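Local coordinates for protein dihydrocoumarin hydrolase, AncDHCH1 (Pseudomonas sp., PDB 6C2C) that probably hydrolyses the lactone dihydrocoumarin at a two-zinc centre, as a metallo-beta-lactamase-superfamily enzyme related to methyl-parathion hydrolase, at residues Ile117-His121 and Pro122-Gly126; His203-Thr206 and Pro207-Thr211. One frame throughout, in Å; residues are numbered along the deposited sequence.

Contact 1 (Ile117-His121 and Pro122-Gly126). With ZN (zinc ion), chain D; ZN (zinc ion), chain C.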
loop_
_atom_site.group_PDB
_atom_site.type_symbol
_atom_site.label_atom_id
_atom_site.label_comp_id
_atom_site.label_asym_id
_atom_site.label_seq_id
_atom_site.Cartn_x
_atom_site.Cartn_y
_atom_site.Cartn_z
ATOM N N ILE A 117 -3.438 3.915 8.404
ATOM C CA ILE A 117 -3.793 2.704 7.683
ATOM C C ILE A 117 -4.789 3.060 6.584
ATOM O O ILE A 117 -5.863 3.630 6.858
ATOM C CB ILE A 117 -4.395 1.696 8.670
ATOM C CG1 ILE A 117 -3.361 1.274 9.715
ATOM C CG2 ILE A 117 -4.986 0.524 7.905
ATOM C CD1 ILE A 117 -2.106 0.622 9.069
ATOM N N THR A 118 -4.449 2.755 5.324
ATOM C CA THR A 118 -5.402 3.083 4.259
ATOM C C THR A 118 -6.663 2.221 4.372
ATOM O O THR A 118 -7.769 2.722 4.209
ATOM C CB THR A 118 -4.756 2.892 2.869
ATOM O OG1 THR A 118 -4.312 1.521 2.702
ATOM C CG2 THR A 118 -3.604 3.894 2.648
ATOM N N HIS A 119 -6.498 0.959 4.747
ATOM C CA HIS A 119 -7.608 0.048 4.960
ATOM C C HIS A 119 -7.084 -1.200 5.645
ATOM O O HIS A 119 -5.884 -1.494 5.596
ATOM C CB HIS A 119 -8.303 -0.315 3.639
ATOM C CG HIS A 119 -7.467 -1.075 2.647
ATOM N ND1 HIS A 119 -6.281 -0.589 2.113
ATOM C CD2 HIS A 119 -7.681 -2.285 2.067
ATOM C CE1 HIS A 119 -5.793 -1.473 1.248
ATOM N NE2 HIS A 119 -6.636 -2.502 1.166
ATOM N N MET A 120 -7.989 -1.931 6.307
ATOM C CA MET A 120 -7.514 -3.038 7.158
ATOM C C MET A 120 -7.426 -4.387 6.462
ATOM O O MET A 120 -7.599 -5.412 7.106
ATOM C CB MET A 120 -8.387 -3.134 8.409
ATOM C CG MET A 120 -8.257 -1.835 9.240
ATOM S SD MET A 120 -9.156 -2.008 10.817
ATOM C CE MET A 120 -8.803 -0.372 11.477
ATOM N N HIS A 121 -7.018 -4.443 5.210
ATOM C CA HIS A 121 -6.648 -5.703 4.609
ATOM C C HIS A 121 -5.330 -6.192 5.172
ATOM O O HIS A 121 -4.527 -5.410 5.705
ATOM C CB HIS A 121 -6.584 -5.540 3.087
ATOM C CG HIS A 121 -7.928 -5.567 2.422
ATOM N ND1 HIS A 121 -8.149 -5.204 1.115
ATOM C CD2 HIS A 121 -9.154 -5.932 2.904
ATOM C CE1 HIS A 121 -9.425 -5.335 0.794
ATOM N NE2 HIS A 121 -10.053 -5.787 1.867
ATOM N N PRO A 122 -5.083 -7.495 5.100
ATOM C CA PRO A 122 -3.939 -8.065 5.821
ATOM C C PRO A 122 -2.608 -7.544 5.373
ATOM O O PRO A 122 -1.711 -7.446 6.201
ATOM C CB PRO A 122 -4.033 -9.563 5.517
ATOM C CG PRO A 122 -4.846 -9.621 4.306
ATOM C CD PRO A 122 -5.892 -8.542 4.472
ATOM N N ASP A 123 -2.472 -7.204 4.111
ATOM C CA ASP A 123 -1.221 -6.702 3.553
ATOM C C ASP A 123 -1.030 -5.238 3.835
ATOM O O ASP A 123 -0.038 -4.666 3.389
ATOM C CB ASP A 123 -1.173 -6.942 2.045
ATOM C CG ASP A 123 -2.427 -6.378 1.276
ATOM O OD1 ASP A 123 -3.590 -6.517 1.645
ATOM O OD2 ASP A 123 -2.198 -5.785 0.252
ATOM N N HIS A 124 -1.886 -4.642 4.667
ATOM C CA HIS A 124 -1.652 -3.271 5.141
ATOM C C HIS A 124 -1.544 -3.144 6.640
ATOM O O HIS A 124 -0.838 -2.230 7.127
ATOM C CB HIS A 124 -2.761 -2.334 4.629
ATOM C CG HIS A 124 -2.852 -2.393 3.115
ATOM N ND1 HIS A 124 -2.316 -1.438 2.278
ATOM C CD2 HIS A 124 -3.316 -3.386 2.316
ATOM C CE1 HIS A 124 -2.461 -1.827 1.017
ATOM N NE2 HIS A 124 -3.057 -3.024 1.024
ATOM N N VAL A 125 -2.160 -4.047 7.400
ATOM C CA VAL A 125 -2.086 -3.996 8.855
ATOM C C VAL A 125 -1.220 -5.085 9.470
ATOM O O VAL A 125 -0.924 -4.984 10.669
ATOM C CB VAL A 125 -3.499 -4.057 9.499
ATOM C CG1 VAL A 125 -4.304 -2.834 9.110
ATOM C CG2 VAL A 125 -4.287 -5.372 9.162
ATOM N N GLY A 126 -0.839 -6.154 8.729
ATOM C CA GLY A 126 -0.119 -7.270 9.351
ATOM C C GLY A 126 1.179 -6.829 9.996
ATOM O O GLY A 126 1.548 -7.311 11.090
HETATM ZN ZN ZN D . -6.670 -4.115 -0.238
HETATM ZN ZN ZN C . -3.688 -4.219 -0.585
HETATM O O HOH W 1 -5.140 -5.167 0.088
HETATM O O HOH W 2 -7.000 -5.568 -1.898
#
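H119 and H124 meet ring to ring beside the zinc pair. CE1 of H119 sits over the centre of the H124 face, 3.2 Å from NE2 of H124. The planes are turned by 46°. Each ring spends its NE2 on a different metal. H119 NE2 and H121 ND1 bind the zinc ion of chain D. H124 NE2 and D123 OD2 bind the zinc ion of chain C. Water 1 bridges the two ions, 1.9 Å from each. It also donates to D123 OD1 at 2.6 Å, so the carboxylate uses one oxygen for the metal and the other for the bridging water. H205, D226 and H273 complete the site, with D226 shared by both ions.

This is the HxHxDH motif of the metallo-beta-lactamase superfamily, running from the loop after strand 114-116 into the first turn of helix 122-125.

The next shell holds the ligands in place. ND1 of H119 donates in its ring plane to T118 OG1 at 2.9 Å, which fixes the rotation of the ring. CG of H119 lies between the backbone N and the carbonyl carbon (chi1 64°), and this brings CE1 over the H124 ring. The polar end of H124 away from the metal is held by D84. H121 is the N-cap residue of the short helix. Its carbonyl O is gripped by two backbone bonds, from H124 N at 2.9 Å and from V125 N at 3.2 Å.

Farther out the packing is apolar. V125 CG1 lies against I117 CG2 at 3.6 Å, the two side chains crossing at about a right angle. The same methyl meets M120 CG at 4.1 Å. Helix 162-180 also touches V125, and M120 packs on helix 145-151.

Contact 2 (His203-Thr206 and Pro207-Thr211). With ZN (zinc ion), chain D.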
loop_
_atom_site.group_PDB
_atom_site.type_symbol
_atom_site.label_atom_id
_atom_site.label_comp_id
_atom_site.label_asym_id
_atom_site.label_seq_id
_atom_site.Cartn_x
_atom_site.Cartn_y
_atom_site.Cartn_z
ATOM N N HIS A 203 -13.653 5.800 0.075
ATOM C CA HIS A 203 -14.367 4.598 0.388
ATOM C C HIS A 203 -14.844 3.780 -0.792
ATOM O O HIS A 203 -15.280 4.322 -1.717
ATOM C CB HIS A 203 -15.561 4.930 1.278
ATOM C CG HIS A 203 -15.205 5.707 2.505
ATOM N ND1 HIS A 203 -16.128 6.331 3.304
ATOM C CD2 HIS A 203 -14.012 5.914 3.090
ATOM C CE1 HIS A 203 -15.499 6.905 4.314
ATOM N NE2 HIS A 203 -14.216 6.657 4.211
ATOM N N GLY A 204 -14.728 2.461 -0.676
ATOM C CA GLY A 204 -15.200 1.575 -1.716
ATOM C C GLY A 204 -14.458 0.273 -1.670
ATOM O O GLY A 204 -15.038 -0.707 -1.500
ATOM N N HIS A 205 -13.156 0.326 -1.861
ATOM C CA HIS A 205 -12.342 -0.879 -1.778
ATOM C C HIS A 205 -12.605 -1.621 -0.444
ATOM O O HIS A 205 -12.632 -2.798 -0.391
ATOM C CB HIS A 205 -10.875 -0.542 -1.945
ATOM C CG HIS A 205 -9.975 -1.712 -1.862
ATOM N ND1 HIS A 205 -9.991 -2.733 -2.773
ATOM C CD2 HIS A 205 -9.028 -2.021 -0.968
ATOM C CE1 HIS A 205 -9.090 -3.616 -2.432
ATOM N NE2 HIS A 205 -8.511 -3.213 -1.333
ATOM N N THR A 206 -12.739 -0.807 0.595
ATOM C CA THR A 206 -13.302 -1.232 1.872
ATOM C C THR A 206 -14.205 -0.102 2.352
ATOM O O THR A 206 -14.059 1.030 1.899
ATOM C CB THR A 206 -12.209 -1.527 2.908
ATOM O OG1 THR A 206 -11.548 -0.294 3.261
ATOM C CG2 THR A 206 -11.227 -2.586 2.399
ATOM N N PRO A 207 -15.038 -0.345 3.375
ATOM C CA PRO A 207 -15.960 0.689 3.841
ATOM C C PRO A 207 -15.295 1.964 4.324
ATOM O O PRO A 207 -15.888 3.047 4.202
ATOM C CB PRO A 207 -16.706 -0.020 4.983
ATOM C CG PRO A 207 -16.682 -1.475 4.594
ATOM C CD PRO A 207 -15.324 -1.689 3.914
ATOM N N GLY A 208 -14.077 1.846 4.880
ATOM C CA GLY A 208 -13.335 3.008 5.362
ATOM C C GLY A 208 -12.031 3.248 4.625
ATOM O O GLY A 208 -11.153 3.898 5.213
ATOM N N HIS A 209 -11.945 2.844 3.344
ATOM C CA HIS A 209 -10.676 3.028 2.645
ATOM C C HIS A 209 -10.364 4.528 2.570
ATOM O O HIS A 209 -11.233 5.349 2.243
ATOM C CB HIS A 209 -10.745 2.396 1.247
ATOM C CG HIS A 209 -9.421 2.480 0.518
ATOM N ND1 HIS A 209 -9.001 3.656 -0.090
ATOM C CD2 HIS A 209 -8.423 1.583 0.364
ATOM C CE1 HIS A 209 -7.784 3.446 -0.610
ATOM N NE2 HIS A 209 -7.426 2.206 -0.358
ATOM N N THR A 210 -9.102 4.889 2.898
ATOM C CA THR A 210 -8.701 6.268 3.083
ATOM C C THR A 210 -7.404 6.504 2.306
ATOM O O THR A 210 -6.480 5.669 2.342
ATOM C CB THR A 210 -8.514 6.590 4.593
ATOM O OG1 THR A 210 -9.773 6.354 5.259
ATOM C CG2 THR A 210 -8.083 8.087 4.782
ATOM N N THR A 211 -7.375 7.665 1.649
ATOM C CA THR A 211 -6.223 8.229 0.965
ATOM C C THR A 211 -5.544 9.200 1.912
ATOM O O THR A 211 -6.204 9.907 2.660
ATOM C CB THR A 211 -6.748 8.967 -0.257
ATOM O OG1 THR A 211 -7.237 7.982 -1.185
ATOM C CG2 THR A 211 -5.680 9.871 -0.917
HETATM ZN ZN ZN D . -6.670 -4.115 -0.238
HETATM O O HOH W 3 -11.873 8.126 5.447
HETATM O O HOH W 1 -5.140 -5.167 0.088
HETATM O O HOH W 2 -7.000 -5.568 -1.898
#
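H203 folds back over the turn that follows it, and here the packing is tight. P207 O lies above one face of its ring, toward the rim, 3.2 Å from CG. H209 O comes to the ring edge, 3.0 Å from CD2. The turn from T206 to H209 is a type I beta turn, closed by H209 N donating to T206 O at 3.1 Å. G204 N reaches the same oxygen from the opposite face of its plane. T206 OG1, bonded to D147, touches H209 CB at 3.5 Å. CG of H209 is anti to its own N (chi1 -176°), which turns the ring to the H205 side. Its CD2 comes within 3.9 Å of H205 CD2, the planes at 88°. S202 and D226 hold the two nitrogens of H209.

The outer side is looser. H203 and P207 are partly exposed, and water 3 links H203 NE2 with T210 OG1.

H205 NE2 binds the zinc ion of chain D at 2.3 Å, while its ND1 is held by D245. H205, just ahead of the turn that leads into strand 210-216, is the third histidine of this zinc, after the two from the HxHxDH motif, as in the metallo-beta-lactamase superfamily.

Contact 1 comes well before contact 2 in the chain, and their centres lie about 11 Å apart. They meet at the zinc ion of chain D, where H119 NE2 and H205 NE2 are 3.2 Å apart. Waters 1 and 2 on this ion belong to both contacts. To the zinc ion of chain C, contact 1 supplies D123 and H124 and contact 2 no residue; D226 and H273 complete its protein ligands. Away from the metals, T118 O and T210 N lie 2.9 Å apart, a probable backbone hydrogen bond between the loop of T118 and the start of strand 210-216. T206 OG1 packs on H119 CB at 3.3 Å. Together the contacts supply H119, H121 and H205, three of the four protein ligands of the first zinc; D226 is the fourth.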